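Local coordinates for protein thymidylate synthase (Enterobacteria phage T4, PDB 1TIS) that catalyses the folate-dependent methylation of dUMP to dTMP, the step that supplies thymidylate for dTTP synthesis, and works as a homodimer, at residues A[195-200]-A[240-245]; A[125-130]-A[253-258]; A[9-14]-A[27-32]. All coordinates share one frame; numbering follows the deposited sequence.

Overall arrangement
Along the chain, interaction 3 comes first: it joins helix 3-12 to strand 26-30, a member of the mixed sheet, and is complete before the others begin. Interactions 1 and 2 lie on the opposite side of the chain's centre, their own centres about 14 Å apart. The partners of interaction 1, helix 184-202 and strand 241-242, both fall in sequence between helices 121-131 and 254-262, which meet in interaction 2. These two contacts touch where Val198 packs on Ile126. Interaction 3 is remote, its centre about 34 Å from that of interaction 1 and about 38 Å from that of interaction 2, so the contacts lie in two separate regions of the subunit.

Interaction 1 of 3, residues A[195-200]-A[240-245]; sequences VHIVAK and LVISGL
The imidazole of His196 meets the second segment with an edge: CD1 of Leu240 sits close to the ring plane, 3.2 Å from His196 NE2 and equally 3.2 Å from CE1. Leu240 comes in at this NE2-CE1 edge, the two side chains crossing at about a right angle. Its CG occupies the crowded position between backbone N and carbonyl carbon (chi1 42°), and the branch beyond then carries CD1 to the imidazole, while Leu240 also touches Phe42. The adjoining ring nitrogen, ND1, is hydrogen-bonded to the carbonyl O of Ala192 in the same helix, which helps fix the ring's rotation. Leu38 and Pro206 also touch His196. Beside this pair, Ile242 CD1 reaches Ile197 CG1 at 3.7 Å, again with the chains at about a right angle. Both isoleucines place CG1 anti to the carbonyl carbon, and Ile242 continues nearly straight to its tip (chi2 169°), which makes CD1 the touching atom; this methyl also lies 4.3 Å from His196 CB. One helical turn beyond His196, the aliphatic start of Lys200 closes the contact: its CG lies 3.9 Å from Leu245 CD1, the chains crossing obliquely. Leu240 and Ile242 point toward the helix and Val241 between them points away. Phe269 touches both isoleucines, and Val241 is backbone-bonded to Val270. The arrangement is thus a helix packed, through one side, on a small two-stranded antiparallel sheet (241-242 with 269-270) at the surface of the thymidylate synthase fold, away from the dUMP site.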
loop_
_atom_site.group_PDB
_atom_site.type_symbol
_atom_site.label_atom_id
_atom_site.label_comp_id
_atom_site.label_asym_id
_atom_site.label_seq_id
_atom_site.Cartn_x
_atom_site.Cartn_y
_atom_site.Cartn_z
ATOM N N VAL A 195 -14.331 -9.251 1.371
ATOM C CA VAL A 195 -13.755 -10.345 2.142
ATOM C C VAL A 195 -14.878 -11.327 2.410
ATOM O O VAL A 195 -14.623 -12.489 2.690
ATOM C CB VAL A 195 -13.115 -9.789 3.428
ATOM C CG1 VAL A 195 -14.150 -9.133 4.249
ATOM C CG2 VAL A 195 -12.517 -10.901 4.279
ATOM N N HIS A 196 -16.145 -10.939 2.335
ATOM C CA HIS A 196 -17.230 -11.913 2.445
ATOM C C HIS A 196 -17.356 -12.855 1.250
ATOM O O HIS A 196 -17.391 -14.082 1.375
ATOM C CB HIS A 196 -18.564 -11.194 2.631
ATOM C CG HIS A 196 -18.784 -10.950 4.099
ATOM N ND1 HIS A 196 -18.229 -10.009 4.833
ATOM C CD2 HIS A 196 -19.572 -11.744 4.899
ATOM C CE1 HIS A 196 -18.642 -10.204 6.050
ATOM N NE2 HIS A 196 -19.444 -11.241 6.085
ATOM N N ILE A 197 -17.423 -12.257 0.061
ATOM C CA ILE A 197 -17.565 -12.990 -1.172
ATOM C C ILE A 197 -16.333 -13.887 -1.276
ATOM O O ILE A 197 -16.527 -15.111 -1.340
ATOM C CB ILE A 197 -17.703 -11.932 -2.276
ATOM C CG1 ILE A 197 -19.133 -11.492 -2.357
ATOM C CG2 ILE A 197 -17.303 -12.482 -3.640
ATOM C CD1 ILE A 197 -19.171 -10.282 -3.316
ATOM N N VAL A 198 -15.089 -13.385 -1.160
ATOM C CA VAL A 198 -13.960 -14.291 -1.307
ATOM C C VAL A 198 -13.851 -15.358 -0.197
ATOM O O VAL A 198 -13.468 -16.502 -0.464
ATOM C CB VAL A 198 -12.689 -13.476 -1.382
ATOM C CG1 VAL A 198 -11.548 -14.411 -1.839
ATOM C CG2 VAL A 198 -12.834 -12.337 -2.384
ATOM N N ALA A 199 -14.217 -15.091 1.063
ATOM C CA ALA A 199 -14.267 -16.099 2.092
ATOM C C ALA A 199 -15.337 -17.070 1.699
ATOM O O ALA A 199 -15.088 -18.231 1.988
ATOM C CB ALA A 199 -14.697 -15.606 3.382
ATOM N N LYS A 200 -16.458 -16.759 1.007
ATOM C CA LYS A 200 -17.407 -17.811 0.646
ATOM C C LYS A 200 -16.910 -18.718 -0.501
ATOM O O LYS A 200 -17.275 -19.900 -0.624
ATOM C CB LYS A 200 -18.760 -17.173 0.301
ATOM C CG LYS A 200 -19.852 -18.211 0.021
ATOM C CD LYS A 200 -20.215 -18.859 1.359
ATOM C CE LYS A 200 -20.566 -20.365 1.376
ATOM N NZ LYS A 200 -20.804 -20.781 2.761
ATOM N N LEU A 240 -24.808 -9.929 8.140
ATOM C CA LEU A 240 -24.182 -9.676 6.873
ATOM C C LEU A 240 -24.482 -10.663 5.743
ATOM O O LEU A 240 -23.542 -11.196 5.153
ATOM C CB LEU A 240 -22.658 -9.527 7.301
ATOM C CG LEU A 240 -21.769 -10.371 8.339
ATOM C CD1 LEU A 240 -20.463 -9.624 8.639
ATOM C CD2 LEU A 240 -22.365 -10.461 9.734
ATOM N N VAL A 241 -25.741 -10.865 5.328
ATOM C CA VAL A 241 -26.106 -11.988 4.439
ATOM C C VAL A 241 -26.348 -11.870 2.929
ATOM O O VAL A 241 -27.186 -11.076 2.482
ATOM C CB VAL A 241 -27.346 -12.701 5.041
ATOM C CG1 VAL A 241 -26.907 -13.374 6.346
ATOM C CG2 VAL A 241 -28.498 -11.724 5.267
ATOM N N ILE A 242 -25.673 -12.736 2.148
ATOM C CA ILE A 242 -25.718 -12.766 0.682
ATOM C C ILE A 242 -26.630 -13.892 0.262
ATOM O O ILE A 242 -26.624 -14.948 0.899
ATOM C CB ILE A 242 -24.322 -13.036 0.042
ATOM C CG1 ILE A 242 -23.400 -11.875 0.422
ATOM C CG2 ILE A 242 -24.423 -13.226 -1.490
ATOM C CD1 ILE A 242 -21.901 -12.065 0.105
ATOM N N SER A 243 -27.340 -13.719 -0.847
ATOM C CA SER A 243 -28.271 -14.702 -1.322
ATOM C C SER A 243 -28.182 -14.903 -2.823
ATOM O O SER A 243 -27.483 -14.186 -3.550
ATOM C CB SER A 243 -29.669 -14.289 -0.980
ATOM O OG SER A 243 -30.400 -15.506 -0.886
ATOM N N GLY A 244 -28.926 -15.947 -3.216
ATOM C CA GLY A 244 -29.061 -16.411 -4.579
ATOM C C GLY A 244 -27.999 -17.412 -4.997
ATOM O O GLY A 244 -28.148 -18.032 -6.053
ATOM N N LEU A 245 -26.934 -17.634 -4.220
ATOM C CA LEU A 245 -25.830 -18.486 -4.672
ATOM C C LEU A 245 -26.118 -19.948 -4.400
ATOM O O LEU A 245 -26.463 -20.312 -3.271
ATOM C CB LEU A 245 -24.503 -18.077 -3.990
ATOM C CG LEU A 245 -24.135 -18.237 -2.518
ATOM C CD1 LEU A 245 -22.850 -17.411 -2.404
ATOM C CD2 LEU A 245 -25.199 -17.758 -1.496
#

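Interaction 2 of 3, residues A[125-130]-A[253-258]; sequences VIDRIK and STKEQL
Thr254 and Lys130 reach toward each other tip to tip, and the threonine hydroxyl ties the two helices together. Lys130 NZ donates to Thr254 OG1 at 2.8 Å, and the hydroxyl in turn donates a hydrogen bond to Asp127 OD1, also at 2.8 Å, so a single oxygen accepts from one side chain and donates to another. Asp127 crosses Thr254 obliquely, and its OD1 is met nearly along the C-O axis. Thr254 holds OG1 anti to the carbonyl carbon and CG2 anti to the backbone N (chi1 -49°), which turns the methyl to Ile126, where CG2 meets CG2 at 3.4 Å. The two branches therefore serve three residues of helix 121-131, the hydroxyl Asp127 and Lys130, the methyl Ile126. The lysine chain, bent at chi2 and chi4, also sets NZ tip to tip with Gln257 OE1 in a weak hydrogen bond of 3.2 Å. Gln257 is held more firmly by its NE2, which donates to the carbonyls of Phe249 and Met201. Lys255 NZ approaches Asp127 OD1 in a long salt bridge, 3.9 Å, and lies 6.1 Å from Lys130 NZ; the carboxylate probably eases the repulsion between the two ammonium groups. Ser253 is the N-cap residue of helix 254-262, and the segment axes cross at 123°, 10.7 Å apart. Helix 184-202 packs alongside both partners: Ile126 lies on Val198 and Met201, and Thr254 on Met201. Ile129 faces strand 157-164 through Phe162 and Val164, and Arg128 packs on Arg21 of the second subunit.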
loop_
_atom_site.group_PDB
_atom_site.type_symbol
_atom_site.label_atom_id
_atom_site.label_comp_id
_atom_site.label_asym_id
_atom_site.label_seq_id
_atom_site.Cartn_x
_atom_site.Cartn_y
_atom_site.Cartn_z
ATOM N N VAL A 125 -6.075 -14.707 -7.967
ATOM C CA VAL A 125 -5.704 -14.459 -6.585
ATOM C C VAL A 125 -6.643 -15.293 -5.750
ATOM O O VAL A 125 -6.343 -15.554 -4.594
ATOM C CB VAL A 125 -5.846 -12.937 -6.190
ATOM C CG1 VAL A 125 -7.259 -12.426 -5.722
ATOM C CG2 VAL A 125 -4.810 -12.784 -5.079
ATOM N N ILE A 126 -7.793 -15.716 -6.255
ATOM C CA ILE A 126 -8.633 -16.536 -5.449
ATOM C C ILE A 126 -8.082 -17.929 -5.545
ATOM O O ILE A 126 -8.249 -18.675 -4.600
ATOM C CB ILE A 126 -10.054 -16.360 -5.944
ATOM C CG1 ILE A 126 -10.438 -14.908 -5.534
ATOM C CG2 ILE A 126 -10.980 -17.432 -5.392
ATOM C CD1 ILE A 126 -11.806 -14.285 -5.854
ATOM N N ASP A 127 -7.341 -18.334 -6.579
ATOM C CA ASP A 127 -6.650 -19.611 -6.567
ATOM C C ASP A 127 -5.521 -19.590 -5.533
ATOM O O ASP A 127 -5.605 -20.472 -4.680
ATOM C CB ASP A 127 -6.074 -19.932 -7.940
ATOM C CG ASP A 127 -7.122 -20.185 -9.033
ATOM O OD1 ASP A 127 -8.267 -20.499 -8.713
ATOM O OD2 ASP A 127 -6.784 -20.078 -10.219
ATOM N N ARG A 128 -4.503 -18.690 -5.439
ATOM C CA ARG A 128 -3.480 -18.736 -4.375
ATOM C C ARG A 128 -4.077 -18.990 -3.004
ATOM O O ARG A 128 -3.577 -19.886 -2.327
ATOM C CB ARG A 128 -2.672 -17.450 -4.222
ATOM C CG ARG A 128 -1.968 -17.068 -5.518
ATOM C CD ARG A 128 -0.614 -16.329 -5.346
ATOM N NE ARG A 128 0.539 -17.212 -5.113
ATOM C CZ ARG A 128 1.655 -17.152 -5.850
ATOM N NH1 ARG A 128 1.823 -16.242 -6.807
ATOM N NH2 ARG A 128 2.637 -18.014 -5.623
ATOM N N ILE A 129 -5.198 -18.345 -2.642
ATOM C CA ILE A 129 -5.895 -18.570 -1.376
ATOM C C ILE A 129 -6.407 -19.994 -1.321
ATOM O O ILE A 129 -6.336 -20.657 -0.287
ATOM C CB ILE A 129 -7.168 -17.744 -1.160
ATOM C CG1 ILE A 129 -7.145 -16.336 -1.784
ATOM C CG2 ILE A 129 -7.351 -17.760 0.354
ATOM C CD1 ILE A 129 -6.384 -15.174 -1.128
ATOM N N LYS A 130 -6.968 -20.468 -2.424
ATOM C CA LYS A 130 -7.466 -21.826 -2.486
ATOM C C LYS A 130 -6.331 -22.841 -2.413
ATOM O O LYS A 130 -6.532 -24.009 -2.060
ATOM C CB LYS A 130 -8.166 -22.170 -3.798
ATOM C CG LYS A 130 -9.344 -21.407 -4.343
ATOM C CD LYS A 130 -10.594 -21.515 -3.519
ATOM C CE LYS A 130 -11.666 -20.936 -4.385
ATOM N NZ LYS A 130 -11.960 -21.834 -5.476
ATOM N N SER A 253 -15.294 -24.525 -9.456
ATOM C CA SER A 253 -13.986 -24.012 -9.835
ATOM C C SER A 253 -13.993 -22.506 -9.778
ATOM O O SER A 253 -15.010 -21.936 -10.173
ATOM C CB SER A 253 -13.647 -24.463 -11.226
ATOM O OG SER A 253 -14.662 -24.187 -12.166
ATOM N N THR A 254 -12.949 -21.829 -9.300
ATOM C CA THR A 254 -12.889 -20.358 -9.180
ATOM C C THR A 254 -13.476 -19.530 -10.305
ATOM O O THR A 254 -14.246 -18.576 -10.119
ATOM C CB THR A 254 -11.434 -20.007 -8.977
ATOM O OG1 THR A 254 -10.956 -20.872 -7.948
ATOM C CG2 THR A 254 -11.235 -18.577 -8.612
ATOM N N LYS A 255 -13.172 -20.010 -11.499
ATOM C CA LYS A 255 -13.664 -19.329 -12.676
ATOM C C LYS A 255 -15.205 -19.472 -12.816
ATOM O O LYS A 255 -15.907 -18.583 -13.308
ATOM C CB LYS A 255 -12.911 -19.890 -13.908
ATOM C CG LYS A 255 -11.445 -20.340 -13.713
ATOM C CD LYS A 255 -11.414 -21.891 -13.650
ATOM C CE LYS A 255 -10.293 -22.521 -12.819
ATOM N NZ LYS A 255 -10.508 -22.309 -11.393
ATOM N N GLU A 256 -15.787 -20.562 -12.325
ATOM C CA GLU A 256 -17.207 -20.863 -12.323
ATOM C C GLU A 256 -17.988 -20.238 -11.151
ATOM O O GLU A 256 -19.217 -19.999 -11.188
ATOM C CB GLU A 256 -17.268 -22.354 -12.325
ATOM C CG GLU A 256 -18.566 -22.948 -12.690
ATOM C CD GLU A 256 -19.128 -22.307 -13.929
ATOM O OE1 GLU A 256 -18.595 -22.537 -15.019
ATOM O OE2 GLU A 256 -20.093 -21.557 -13.775
ATOM N N GLN A 257 -17.219 -19.957 -10.087
ATOM C CA GLN A 257 -17.710 -19.286 -8.891
ATOM C C GLN A 257 -17.941 -17.796 -9.131
ATOM O O GLN A 257 -18.945 -17.271 -8.626
ATOM C CB GLN A 257 -16.738 -19.416 -7.724
ATOM C CG GLN A 257 -16.509 -20.823 -7.203
ATOM C CD GLN A 257 -15.678 -20.836 -5.925
ATOM O OE1 GLN A 257 -14.656 -20.168 -5.892
ATOM N NE2 GLN A 257 -16.055 -21.497 -4.833
ATOM N N LEU A 258 -17.060 -17.055 -9.838
ATOM C CA LEU A 258 -17.373 -15.660 -10.153
ATOM C C LEU A 258 -18.550 -15.663 -11.122
ATOM O O LEU A 258 -19.419 -14.808 -10.995
ATOM C CB LEU A 258 -16.274 -14.884 -10.894
ATOM C CG LEU A 258 -15.226 -13.883 -10.344
ATOM C CD1 LEU A 258 -14.451 -13.358 -11.543
ATOM C CD2 LEU A 258 -15.834 -12.666 -9.661
#

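Interaction 3 of 3, residues A[9-14]-A[27-32]; sequences KDIFEN and IALFGS
The C-terminal part of helix 3-12 and the residues that follow lie against strand 26-30, with Ile11 CA 5.6 Å from Leu29 CA and Phe12 CA 6.7 Å from Ile27 CA. The strand alternates: Ile27 and Leu29 point toward the helix, Ala28 away. Its backbone is bonded on one side to strand 205-219, Ile27 to Ile218 and Leu29 to Thr216, while Ala28 pairs with Tyr16. Ile11 and Ile27 slide past each other in opposite directions, CG2 against CG2 at 3.5 Å. Ile11 CG2, anti to the backbone N, also comes within 3.9 Å of Ala28 CA, so this methyl rests on the strand backbone as well. Leu29 spreads its two methyls along segment 9-14. With its CG anti to the backbone N (chi1 178°), its CD1 touches Asn14 CB at 3.6 Å, and its other methyl, CD2, lies 3.8 Å from Asp10 O and 4.1 Å from Ile11 CA. Ile11 reaches the sheet further through Thr216 and Ile218. Ala28 instead leans on Asn215 and His217, the latter a dUMP-binding residue by similarity. Ile11, Ile27 and Leu29 supply an apolar contact, with Asn14 touching both strand side chains, consistent with largely van der Waals packing of the N-terminal helix on a strand beside the probable dUMP site.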
loop_
_atom_site.group_PDB
_atom_site.type_symbol
_atom_site.label_atom_id
_atom_site.label_comp_id
_atom_site.label_asym_id
_atom_site.label_seq_id
_atom_site.Cartn_x
_atom_site.Cartn_y
_atom_site.Cartn_z
ATOM N N LYS A 9 -11.381 12.669 15.363
ATOM C CA LYS A 9 -10.919 13.598 16.373
ATOM C C LYS A 9 -9.422 13.818 16.232
ATOM O O LYS A 9 -8.917 14.939 16.367
ATOM C CB LYS A 9 -11.184 13.055 17.768
ATOM C CG LYS A 9 -11.800 14.022 18.763
ATOM C CD LYS A 9 -13.316 14.064 18.564
ATOM C CE LYS A 9 -13.976 12.671 18.631
ATOM N NZ LYS A 9 -15.410 12.805 18.763
ATOM N N ASP A 10 -8.699 12.746 15.925
ATOM C CA ASP A 10 -7.265 12.829 15.858
ATOM C C ASP A 10 -6.760 13.518 14.618
ATOM O O ASP A 10 -5.617 13.983 14.606
ATOM C CB ASP A 10 -6.739 11.451 15.968
ATOM C CG ASP A 10 -7.269 10.862 17.266
ATOM O OD1 ASP A 10 -6.923 11.341 18.351
ATOM O OD2 ASP A 10 -8.063 9.935 17.195
ATOM N N ILE A 11 -7.599 13.637 13.580
ATOM C CA ILE A 11 -7.278 14.452 12.410
ATOM C C ILE A 11 -7.305 15.889 12.921
ATOM O O ILE A 11 -6.401 16.625 12.558
ATOM C CB ILE A 11 -8.314 14.328 11.282
ATOM C CG1 ILE A 11 -8.362 12.924 10.788
ATOM C CG2 ILE A 11 -7.941 15.212 10.123
ATOM C CD1 ILE A 11 -9.749 12.624 10.221
ATOM N N PHE A 12 -8.240 16.351 13.780
ATOM C CA PHE A 12 -8.270 17.732 14.310
ATOM C C PHE A 12 -6.899 18.221 14.817
ATOM O O PHE A 12 -6.307 19.183 14.291
ATOM C CB PHE A 12 -9.229 17.891 15.500
ATOM C CG PHE A 12 -10.680 17.445 15.387
ATOM C CD1 PHE A 12 -11.233 17.001 14.201
ATOM C CD2 PHE A 12 -11.444 17.487 16.544
ATOM C CE1 PHE A 12 -12.551 16.599 14.187
ATOM C CE2 PHE A 12 -12.761 17.086 16.526
ATOM C CZ PHE A 12 -13.312 16.643 15.344
ATOM N N GLU A 13 -6.322 17.504 15.789
ATOM C CA GLU A 13 -5.025 17.891 16.313
ATOM C C GLU A 13 -3.871 17.736 15.311
ATOM O O GLU A 13 -2.775 18.213 15.622
ATOM C CB GLU A 13 -4.742 17.077 17.589
ATOM C CG GLU A 13 -4.336 15.588 17.485
ATOM C CD GLU A 13 -2.895 15.232 17.079
ATOM O OE1 GLU A 13 -1.984 16.045 17.249
ATOM O OE2 GLU A 13 -2.694 14.120 16.591
ATOM N N ASN A 14 -4.061 17.082 14.147
ATOM C CA ASN A 14 -3.057 16.882 13.094
ATOM C C ASN A 14 -2.057 17.979 12.776
ATOM O O ASN A 14 -0.977 17.698 12.261
ATOM C CB ASN A 14 -3.680 16.604 11.751
ATOM C CG ASN A 14 -4.103 17.898 11.057
ATOM O OD1 ASN A 14 -3.460 18.353 10.135
ATOM N ND2 ASN A 14 -5.010 18.725 11.520
ATOM N N ILE A 27 -8.562 20.022 6.753
ATOM C CA ILE A 27 -7.740 19.648 7.914
ATOM C C ILE A 27 -7.460 18.190 7.515
ATOM O O ILE A 27 -8.418 17.498 7.106
ATOM C CB ILE A 27 -8.588 19.795 9.210
ATOM C CG1 ILE A 27 -8.190 21.120 9.839
ATOM C CG2 ILE A 27 -8.390 18.644 10.208
ATOM C CD1 ILE A 27 -6.822 21.157 10.575
ATOM N N ALA A 28 -6.233 17.657 7.550
ATOM C CA ALA A 28 -5.983 16.344 6.991
ATOM C C ALA A 28 -4.782 15.732 7.644
ATOM O O ALA A 28 -3.972 16.495 8.139
ATOM C CB ALA A 28 -5.698 16.452 5.522
ATOM N N LEU A 29 -4.550 14.419 7.653
ATOM C CA LEU A 29 -3.427 13.805 8.343
ATOM C C LEU A 29 -3.020 12.714 7.365
ATOM O O LEU A 29 -3.859 11.964 6.849
ATOM C CB LEU A 29 -3.959 13.247 9.700
ATOM C CG LEU A 29 -3.198 12.453 10.803
ATOM C CD1 LEU A 29 -2.328 13.316 11.704
ATOM C CD2 LEU A 29 -4.246 11.851 11.713
ATOM N N PHE A 30 -1.729 12.619 7.066
ATOM C CA PHE A 30 -1.191 11.578 6.165
ATOM C C PHE A 30 -0.702 10.346 6.921
ATOM O O PHE A 30 0.250 10.427 7.705
ATOM C CB PHE A 30 -0.015 12.165 5.335
ATOM C CG PHE A 30 0.782 11.202 4.459
ATOM C CD1 PHE A 30 0.204 10.639 3.330
ATOM C CD2 PHE A 30 2.103 10.906 4.805
ATOM C CE1 PHE A 30 0.951 9.780 2.557
ATOM C CE2 PHE A 30 2.843 10.046 4.022
ATOM C CZ PHE A 30 2.259 9.487 2.900
ATOM N N GLY A 31 -1.314 9.203 6.750
ATOM C CA GLY A 31 -0.777 8.029 7.377
ATOM C C GLY A 31 -1.743 7.483 8.361
ATOM O O GLY A 31 -1.475 7.592 9.530
ATOM N N SER A 32 -2.862 6.876 8.017
ATOM C CA SER A 32 -3.773 6.308 9.012
ATOM C C SER A 32 -3.859 4.788 8.819
ATOM O O SER A 32 -3.369 4.273 7.825
ATOM C CB SER A 32 -5.124 6.980 8.826
ATOM O OG SER A 32 -4.859 8.336 8.472
#